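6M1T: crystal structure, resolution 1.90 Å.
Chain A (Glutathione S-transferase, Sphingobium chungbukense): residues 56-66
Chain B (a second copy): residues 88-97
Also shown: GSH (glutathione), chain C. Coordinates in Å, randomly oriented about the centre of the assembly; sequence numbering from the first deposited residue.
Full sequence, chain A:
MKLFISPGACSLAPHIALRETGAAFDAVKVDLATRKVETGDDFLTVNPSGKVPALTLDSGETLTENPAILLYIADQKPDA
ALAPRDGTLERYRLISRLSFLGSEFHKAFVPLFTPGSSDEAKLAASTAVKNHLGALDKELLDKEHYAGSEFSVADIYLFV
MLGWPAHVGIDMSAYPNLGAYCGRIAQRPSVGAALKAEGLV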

ATOM      1  N   THR A  56      -6.893  -1.598  17.917  1.00 13.65           N
ATOM      2  CA  THR A  56      -6.233  -1.730  19.238  1.00 16.18           C
ATOM      3  C   THR A  56      -6.383  -3.172  19.690  1.00 17.07           C
ATOM      4  O   THR A  56      -7.523  -3.665  19.813  1.00 18.09           O
ATOM      5  N   LEU A  57      -5.253  -3.832  19.875  1.00 17.51           N
ATOM      6  CA  LEU A  57      -5.193  -5.246  20.297  1.00 20.60           C
ATOM      7  C   LEU A  57      -5.485  -5.310  21.797  1.00 21.07           C
ATOM      8  O   LEU A  57      -5.411  -4.266  22.465  1.00 20.82           O
ATOM      9  N   ASP A  58      -5.776  -6.498  22.312  1.00 25.71           N
ATOM     10  CA  ASP A  58      -5.994  -6.733  23.768  1.00 28.30           C
ATOM     11  C   ASP A  58      -4.800  -6.244  24.599  1.00 29.83           C
ATOM     12  O   ASP A  58      -5.031  -5.810  25.732  1.00 30.04           O
ATOM     13  N   SER A  59      -3.573  -6.273  24.069  1.00 28.90           N
ATOM     14  CA  SER A  59      -2.351  -5.769  24.756  1.00 28.46           C
ATOM     15  C   SER A  59      -2.437  -4.252  24.937  1.00 28.88           C
ATOM     16  O   SER A  59      -1.691  -3.716  25.752  1.00 26.91           O
ATOM     17  N   GLY A  60      -3.262  -3.567  24.136  1.00 25.15           N
ATOM     18  CA  GLY A  60      -3.331  -2.112  24.100  1.00 22.00           C
ATOM     19  C   GLY A  60      -2.456  -1.544  22.997  1.00 23.42           C
ATOM     20  O   GLY A  60      -2.390  -0.322  22.869  1.00 25.51           O
ATOM     21  N   GLU A  61      -1.778  -2.384  22.225  1.00 22.62           N
ATOM     22  CA  GLU A  61      -1.006  -1.891  21.059  1.00 22.19           C
ATOM     23  C   GLU A  61      -1.989  -1.573  19.921  1.00 18.66           C
ATOM     24  O   GLU A  61      -2.893  -2.349  19.757  1.00 16.16           O
ATOM     25  N   THR A  62      -1.775  -0.489  19.169  1.00 21.09           N
ATOM     26  CA  THR A  62      -2.634  -0.101  18.018  1.00 19.05           C
ATOM     27  C   THR A  62      -1.884  -0.385  16.712  1.00 19.45           C
ATOM     28  O   THR A  62      -0.728   0.086  16.552  1.00 18.06           O
ATOM     29  N   LEU A  63      -2.552  -1.056  15.777  1.00 16.29           N
ATOM     30  CA  LEU A  63      -2.066  -1.306  14.407  1.00 18.23           C
ATOM     31  C   LEU A  63      -2.814  -0.380  13.433  1.00 15.25           C
ATOM     32  O   LEU A  63      -4.037  -0.139  13.614  1.00 14.65           O
ATOM     33  N   THR A  64      -2.110   0.187  12.458  1.00 13.99           N
ATOM     34  CA  THR A  64      -2.728   1.044  11.419  1.00 13.48           C
ATOM     35  C   THR A  64      -2.429   0.461  10.039  1.00 13.17           C
ATOM     36  O   THR A  64      -1.553  -0.423   9.943  1.00 11.34           O
ATOM     37  N   GLU A  65      -3.125   0.977   9.025  1.00 11.63           N
ATOM     38  CA  GLU A  65      -3.007   0.570   7.602  1.00 12.43           C
ATOM     39  C   GLU A  65      -3.821  -0.702   7.374  1.00 11.83           C
ATOM     40  O   GLU A  65      -3.484  -1.775   7.940  1.00 12.83           O
ATOM     41  N   ASN A  66      -4.796  -0.593   6.486  1.00 12.61           N
ATOM     42  CA  ASN A  66      -5.710  -1.698   6.092  1.00 13.07           C
ATOM     43  C   ASN A  66      -4.930  -2.964   5.777  1.00 14.18           C
ATOM     44  O   ASN A  66      -5.271  -4.034   6.289  1.00 14.07           O
TER
ATOM     45  N   THR B  88       4.344 -12.914  13.292  1.00 26.10           N
ATOM     46  CA  THR B  88       4.760 -12.221  14.533  1.00 25.00           C
ATOM     47  C   THR B  88       4.164 -10.822  14.504  1.00 24.92           C
ATOM     48  O   THR B  88       3.979 -10.312  13.377  1.00 22.44           O
ATOM     49  N   LEU B  89       3.938 -10.235  15.682  1.00 22.63           N
ATOM     50  CA  LEU B  89       3.513  -8.819  15.809  1.00 24.56           C
ATOM     51  C   LEU B  89       4.501  -7.968  15.012  1.00 23.50           C
ATOM     52  O   LEU B  89       4.044  -7.068  14.291  1.00 22.74           O
ATOM     53  N   GLU B  90       5.795  -8.307  15.087  1.00 19.50           N
ATOM     54  CA  GLU B  90       6.859  -7.556  14.382  1.00 20.48           C
ATOM     55  C   GLU B  90       6.525  -7.517  12.881  1.00 17.47           C
ATOM     56  O   GLU B  90       6.695  -6.455  12.267  1.00 18.69           O
ATOM     57  N   ARG B  91       6.066  -8.628  12.313  1.00 17.31           N
ATOM     58  CA  ARG B  91       5.737  -8.755  10.870  1.00 17.14           C
ATOM     59  C   ARG B  91       4.622  -7.762  10.517  1.00 16.48           C
ATOM     60  O   ARG B  91       4.757  -7.044   9.504  1.00 14.79           O
ATOM     61  N   TYR B  92       3.528  -7.747  11.276  1.00 15.80           N
ATOM     62  CA  TYR B  92       2.376  -6.824  11.006  1.00 15.24           C
ATOM     63  C   TYR B  92       2.766  -5.339  11.172  1.00 15.19           C
ATOM     64  O   TYR B  92       2.314  -4.542  10.336  1.00 15.05           O
ATOM     65  N   ARG B  93       3.653  -4.989  12.112  1.00 15.51           N
ATOM     66  CA  ARG B  93       4.190  -3.613  12.270  1.00 16.83           C
ATOM     67  C   ARG B  93       5.025  -3.248  11.038  1.00 15.80           C
ATOM     68  O   ARG B  93       4.926  -2.059  10.600  1.00 13.68           O
ATOM     69  N   LEU B  94       5.756  -4.223  10.470  1.00 15.30           N
ATOM     70  CA  LEU B  94       6.602  -3.968   9.263  1.00 15.47           C
ATOM     71  C   LEU B  94       5.652  -3.745   8.070  1.00 14.92           C
ATOM     72  O   LEU B  94       5.854  -2.791   7.282  1.00 14.24           O
ATOM     73  N   ILE B  95       4.609  -4.564   7.966  1.00 14.24           N
ATOM     74  CA  ILE B  95       3.627  -4.446   6.854  1.00 14.67           C
ATOM     75  C   ILE B  95       2.898  -3.100   6.971  1.00 13.81           C
ATOM     76  O   ILE B  95       2.723  -2.414   5.913  1.00 12.32           O
ATOM     77  N   SER B  96       2.596  -2.655   8.195  1.00 12.88           N
ATOM     78  CA  SER B  96       1.992  -1.327   8.459  1.00 13.25           C
ATOM     79  C   SER B  96       2.936  -0.224   7.940  1.00 13.98           C
ATOM     80  O   SER B  96       2.492   0.675   7.172  1.00  9.53           O
ATOM     81  N   ARG B  97       4.217  -0.282   8.315  1.00 14.00           N
ATOM     82  CA  ARG B  97       5.231   0.699   7.811  1.00 14.65           C
ATOM     83  C   ARG B  97       5.344   0.690   6.274  1.00 12.09           C
ATOM     84  O   ARG B  97       5.361   1.804   5.705  1.00 13.86           O
TER

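The strongest link between the two stretches is a salt bridge. Glu61(A) points toward the helix with chi1 and chi2 both t, an extended chain that carries its carboxylate out to Arg93(B). Arg93(B) NH1 donates to Glu61(A) OE2 at 2.7 Å, nearly straight at 170°, and the carboxylate oxygen sits at the guanidinium edge, where the N-H groups point. The CA-to-CB bond of Arg93(B) is only sideways to the strand; its chi values of m, t, m bring the end nearer. The same guanidinium is held from within its own helix, since Arg93(B) NH2 forms a salt bridge with Glu90(B) OE2 at 3.3 Å. The rule here is a long acid meeting an arginine already anchored by a neighbor one turn earlier.

The second polar site lies further along, where Ser96(B), chi1 t, donates from OG to the backbone Thr64(A) O at 2.9 Å. The backbones come close here: the CA atoms of Glu65(A) and Ser96(B) are 5.4 Å apart, and Glu65(A) CG lies 3.3 Å from the backbone atom Ser96(B) O and 3.7 Å from Ser96(B) OG. Water 2 reinforces the joint, accepting from Thr64(A) N at 2.8 Å and donating to Ser96(B) OG at 2.7 Å.

Water 1 gathers three side chains. It accepts from Arg97(B) NH1 at 2.8 Å, donates to Glu65(A) OE1 at 2.7 Å, and hydrogen-bonds Thr64(A) OG1 at 2.8 Å. Arg97(B) starts away from the strand, but chi angles of m, m, p fold its end back, and NH1 also makes a weak 3.3 Å bond to Ser96(B) OG. Glu65(A) OE1 and Arg97(B) NH1 stand 4.5 Å apart, so the water joins charges that do not meet directly. The other carboxylate oxygen, Glu65(A) OE2, accepts from glutathione N1 at 2.8 Å, so this m, m side chain serves ligand and partner copy together. Next in sequence, Asn66(A) N donates to glutathione O12 at 3.0 Å.

Between the polar sites the packing is aliphatic. Leu63(A), t, p, leaves the strand sideways, yet its tip reaches the helix: CD2 lies 4.1 Å from Tyr92(B) CB, and CD1 lies 4.0 Å from Tyr92(B) O. Tyr92(B), chi1 m, starts toward the strand but leads its ring away, offering its base to the leucine. Outward, Leu57(A) and Leu89(B), both m, t and both pointing inward, meet at 4.2 Å between CD1 of Leu57(A) and CD2 of Leu89(B).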

ATOM      1  CB  THR A  56      -6.767  -0.760  20.287  1.00 16.54           C
ATOM      2  OG1 THR A  56      -6.648   0.549  19.751  1.00 19.62           O
ATOM      3  CG2 THR A  56      -5.987  -0.823  21.591  1.00 18.75           C
ATOM      4  CB  LEU A  57      -3.814  -5.804  19.947  1.00 22.32           C
ATOM      5  CG  LEU A  57      -3.399  -5.627  18.493  1.00 23.57           C
ATOM      6  CD1 LEU A  57      -1.989  -6.173  18.267  1.00 24.88           C
ATOM      7  CD2 LEU A  57      -4.408  -6.268  17.551  1.00 25.15           C
ATOM      8  CB  ASP A  58      -6.364  -8.196  24.012  1.00 31.78           C
ATOM      9  CG  ASP A  58      -7.689  -8.552  23.360  1.00 35.93           C
ATOM     10  OD1 ASP A  58      -8.504  -7.621  23.162  1.00 37.99           O
ATOM     11  OD2 ASP A  58      -7.894  -9.733  23.029  1.00 43.46           O
ATOM     12  CB  SER A  59      -1.130  -6.114  23.964  1.00 30.24           C
ATOM     13  OG  SER A  59      -1.173  -5.406  22.722  1.00 28.80           O
ATOM     14  CB  GLU A  61      -0.034  -2.945  20.586  1.00 23.06           C
ATOM     15  CG  GLU A  61       0.726  -2.470  19.384  1.00 26.78           C
ATOM     16  CD  GLU A  61       1.761  -3.441  18.863  1.00 31.60           C
ATOM     17  OE1 GLU A  61       1.830  -4.623  19.371  1.00 30.91           O
ATOM     18  OE2 GLU A  61       2.509  -3.006  17.949  1.00 29.33           O
ATOM     19  CB  THR A  62      -3.113   1.354  18.144  1.00 21.07           C
ATOM     20  OG1 THR A  62      -3.941   1.437  19.302  1.00 21.27           O
ATOM     21  CG2 THR A  62      -3.900   1.842  16.943  1.00 20.38           C
ATOM     22  CB  LEU A  63      -2.363  -2.778  14.149  1.00 21.25           C
ATOM     23  CG  LEU A  63      -1.577  -3.518  13.087  1.00 26.86           C
ATOM     24  CD1 LEU A  63      -0.064  -3.433  13.342  1.00 27.79           C
ATOM     25  CD2 LEU A  63      -2.045  -4.969  13.072  1.00 25.99           C
ATOM     26  CB  THR A  64      -2.258   2.500  11.494  1.00 14.74           C
ATOM     27  OG1 THR A  64      -0.848   2.489  11.329  1.00 15.31           O
ATOM     28  CG2 THR A  64      -2.589   3.189  12.795  1.00 16.46           C
ATOM     29  CB  GLU A  65      -1.545   0.370   7.168  1.00 12.64           C
ATOM     30  CG  GLU A  65      -0.652   1.585   7.378  1.00 13.06           C
ATOM     31  CD  GLU A  65      -0.952   2.767   6.487  1.00 13.14           C
ATOM     32  OE1 GLU A  65      -0.698   3.906   6.945  1.00 14.31           O
ATOM     33  OE2 GLU A  65      -1.413   2.554   5.314  1.00 14.46           O
ATOM     34  CB  ASN A  66      -6.650  -1.253   4.977  1.00 13.23           C
ATOM     35  CG  ASN A  66      -8.052  -1.082   5.514  1.00 15.07           C
ATOM     36  OD1 ASN A  66      -8.449  -1.824   6.409  1.00 15.45           O
ATOM     37  ND2 ASN A  66      -8.768  -0.107   5.027  1.00 16.85           N
TER
ATOM     38  CB  THR B  88       6.290 -12.185  14.658  1.00 24.57           C
ATOM     39  OG1 THR B  88       6.796 -11.408  13.570  1.00 22.19           O
ATOM     40  CG2 THR B  88       6.894 -13.569  14.600  1.00 24.88           C
ATOM     41  CB  LEU B  89       3.443  -8.408  17.280  1.00 24.31           C
ATOM     42  CG  LEU B  89       2.443  -9.245  18.089  1.00 29.99           C
ATOM     43  CD1 LEU B  89       2.580  -9.028  19.598  1.00 30.53           C
ATOM     44  CD2 LEU B  89       1.033  -8.957  17.609  1.00 30.22           C
ATOM     45  CB  GLU B  90       8.217  -8.201  14.694  1.00 23.60           C
ATOM     46  CG  GLU B  90       8.637  -8.073  16.159  1.00 27.14           C
ATOM     47  CD  GLU B  90       7.957  -8.976  17.193  1.00 30.40           C
ATOM     48  OE1 GLU B  90       7.319  -9.993  16.821  1.00 27.53           O
ATOM     49  OE2 GLU B  90       8.055  -8.647  18.393  1.00 36.21           O
ATOM     50  CB  ARG B  91       5.327 -10.188  10.545  1.00 18.00           C
ATOM     51  CG  ARG B  91       5.093 -10.407   9.065  1.00 19.44           C
ATOM     52  CD  ARG B  91       6.397 -10.431   8.287  1.00 21.25           C
ATOM     53  NE  ARG B  91       6.125 -10.965   6.971  1.00 25.16           N
ATOM     54  CZ  ARG B  91       7.018 -11.521   6.166  1.00 23.24           C
ATOM     55  NH1 ARG B  91       8.270 -11.615   6.548  1.00 22.88           N
ATOM     56  NH2 ARG B  91       6.644 -11.951   4.977  1.00 24.80           N
ATOM     57  CB  TYR B  92       1.172  -7.187  11.876  1.00 14.30           C
ATOM     58  CG  TYR B  92       0.782  -8.624  11.723  1.00 16.17           C
ATOM     59  CD1 TYR B  92       0.139  -9.068  10.583  1.00 15.80           C
ATOM     60  CD2 TYR B  92       1.062  -9.547  12.721  1.00 17.55           C
ATOM     61  CE1 TYR B  92      -0.191 -10.396  10.408  1.00 16.90           C
ATOM     62  CE2 TYR B  92       0.699 -10.877  12.579  1.00 17.56           C
ATOM     63  CZ  TYR B  92       0.103 -11.306  11.414  1.00 17.62           C
ATOM     64  OH  TYR B  92      -0.255 -12.602  11.239  1.00 17.43           O
ATOM     65  CB  ARG B  93       4.983  -3.428  13.556  1.00 19.61           C
ATOM     66  CG  ARG B  93       4.137  -3.671  14.792  1.00 24.63           C
ATOM     67  CD  ARG B  93       4.779  -3.222  16.073  1.00 32.74           C
ATOM     68  NE  ARG B  93       5.686  -4.211  16.592  1.00 37.88           N
ATOM     69  CZ  ARG B  93       5.531  -4.950  17.688  1.00 38.36           C
ATOM     70  NH1 ARG B  93       4.445  -4.897  18.437  1.00 38.06           N
ATOM     71  NH2 ARG B  93       6.503  -5.772  18.022  1.00 32.29           N
ATOM     72  CB  LEU B  94       7.567  -5.126   9.001  1.00 15.71           C
ATOM     73  CG  LEU B  94       8.215  -5.079   7.613  1.00 17.96           C
ATOM     74  CD1 LEU B  94       9.043  -3.834   7.507  1.00 18.27           C
ATOM     75  CD2 LEU B  94       9.062  -6.300   7.319  1.00 19.89           C
ATOM     76  CB  ILE B  95       2.685  -5.660   6.793  1.00 14.61           C
ATOM     77  CG1 ILE B  95       3.421  -6.935   6.385  1.00 15.28           C
ATOM     78  CG2 ILE B  95       1.497  -5.395   5.875  1.00 14.00           C
ATOM     79  CD1 ILE B  95       2.545  -8.180   6.501  1.00 18.37           C
ATOM     80  CB  SER B  96       1.700  -1.162   9.934  1.00 12.50           C
ATOM     81  OG  SER B  96       1.261   0.136  10.215  1.00 11.06           O
ATOM     82  CB  ARG B  97       6.572   0.527   8.536  1.00 17.41           C
ATOM     83  CG  ARG B  97       6.513   0.933  10.010  1.00 19.68           C
ATOM     84  CD  ARG B  97       5.886   2.306  10.264  1.00 24.19           C
ATOM     85  NE  ARG B  97       4.412   2.350  10.383  1.00 28.67           N
ATOM     86  CZ  ARG B  97       3.623   3.421  10.123  1.00 32.11           C
ATOM     87  NH1 ARG B  97       2.301   3.300  10.221  1.00 28.76           N
ATOM     88  NH2 ARG B  97       4.138   4.586   9.731  1.00 27.58           N
TER
HETATM   89  N1  GSH C 301      -3.334   4.166   3.995  1.00 11.67           N
HETATM   90  CA1 GSH C 301      -4.407   4.102   5.003  1.00 12.34           C
HETATM   91  C1  GSH C 301      -4.916   2.660   5.135  1.00 13.09           C
HETATM   92  O11 GSH C 301      -4.752   1.932   4.147  1.00 14.29           O
HETATM   93  O12 GSH C 301      -5.465   2.338   6.243  1.00 13.25           O
HETATM   94  CB1 GSH C 301      -5.523   5.050   4.556  1.00 12.53           C
HETATM   95  CG1 GSH C 301      -6.544   5.359   5.618  1.00 12.37           C
HETATM   96  CD1 GSH C 301      -7.474   6.469   5.132  1.00 12.64           C
HETATM   97  OE1 GSH C 301      -7.164   7.261   4.233  1.00 13.32           O
HETATM   98  N2  GSH C 301      -8.627   6.568   5.781  1.00 12.30           N
HETATM   99  CA2 GSH C 301      -9.637   7.582   5.559  1.00 14.17           C
HETATM  100  C2  GSH C 301      -9.613   8.650   6.639  1.00 15.13           C
HETATM  101  O2  GSH C 301      -9.577   8.323   7.825  1.00 16.20           O
HETATM  102  CB2 GSH C 301     -11.033   6.971   5.452  1.00 14.64           C
HETATM  103  SG2 GSH C 301     -11.309   6.040   3.913  1.00 16.62           S
HETATM  104  N3  GSH C 301      -9.550   9.902   6.221  1.00 16.94           N
HETATM  105  CA3 GSH C 301      -9.557  11.025   7.126  1.00 20.22           C
HETATM  106  C3  GSH C 301      -8.375  11.972   6.904  1.00 25.76           C
HETATM  107  O31 GSH C 301      -7.454  11.586   6.156  1.00 29.59           O
HETATM  108  O32 GSH C 301      -8.397  13.063   7.512  1.00 31.96           O
HETATM  109  O   HOH W   1      -0.097   4.442   9.500  1.00 12.77           O
HETATM  110  O   HOH W   2       0.696   0.284  12.870  1.00 24.54           O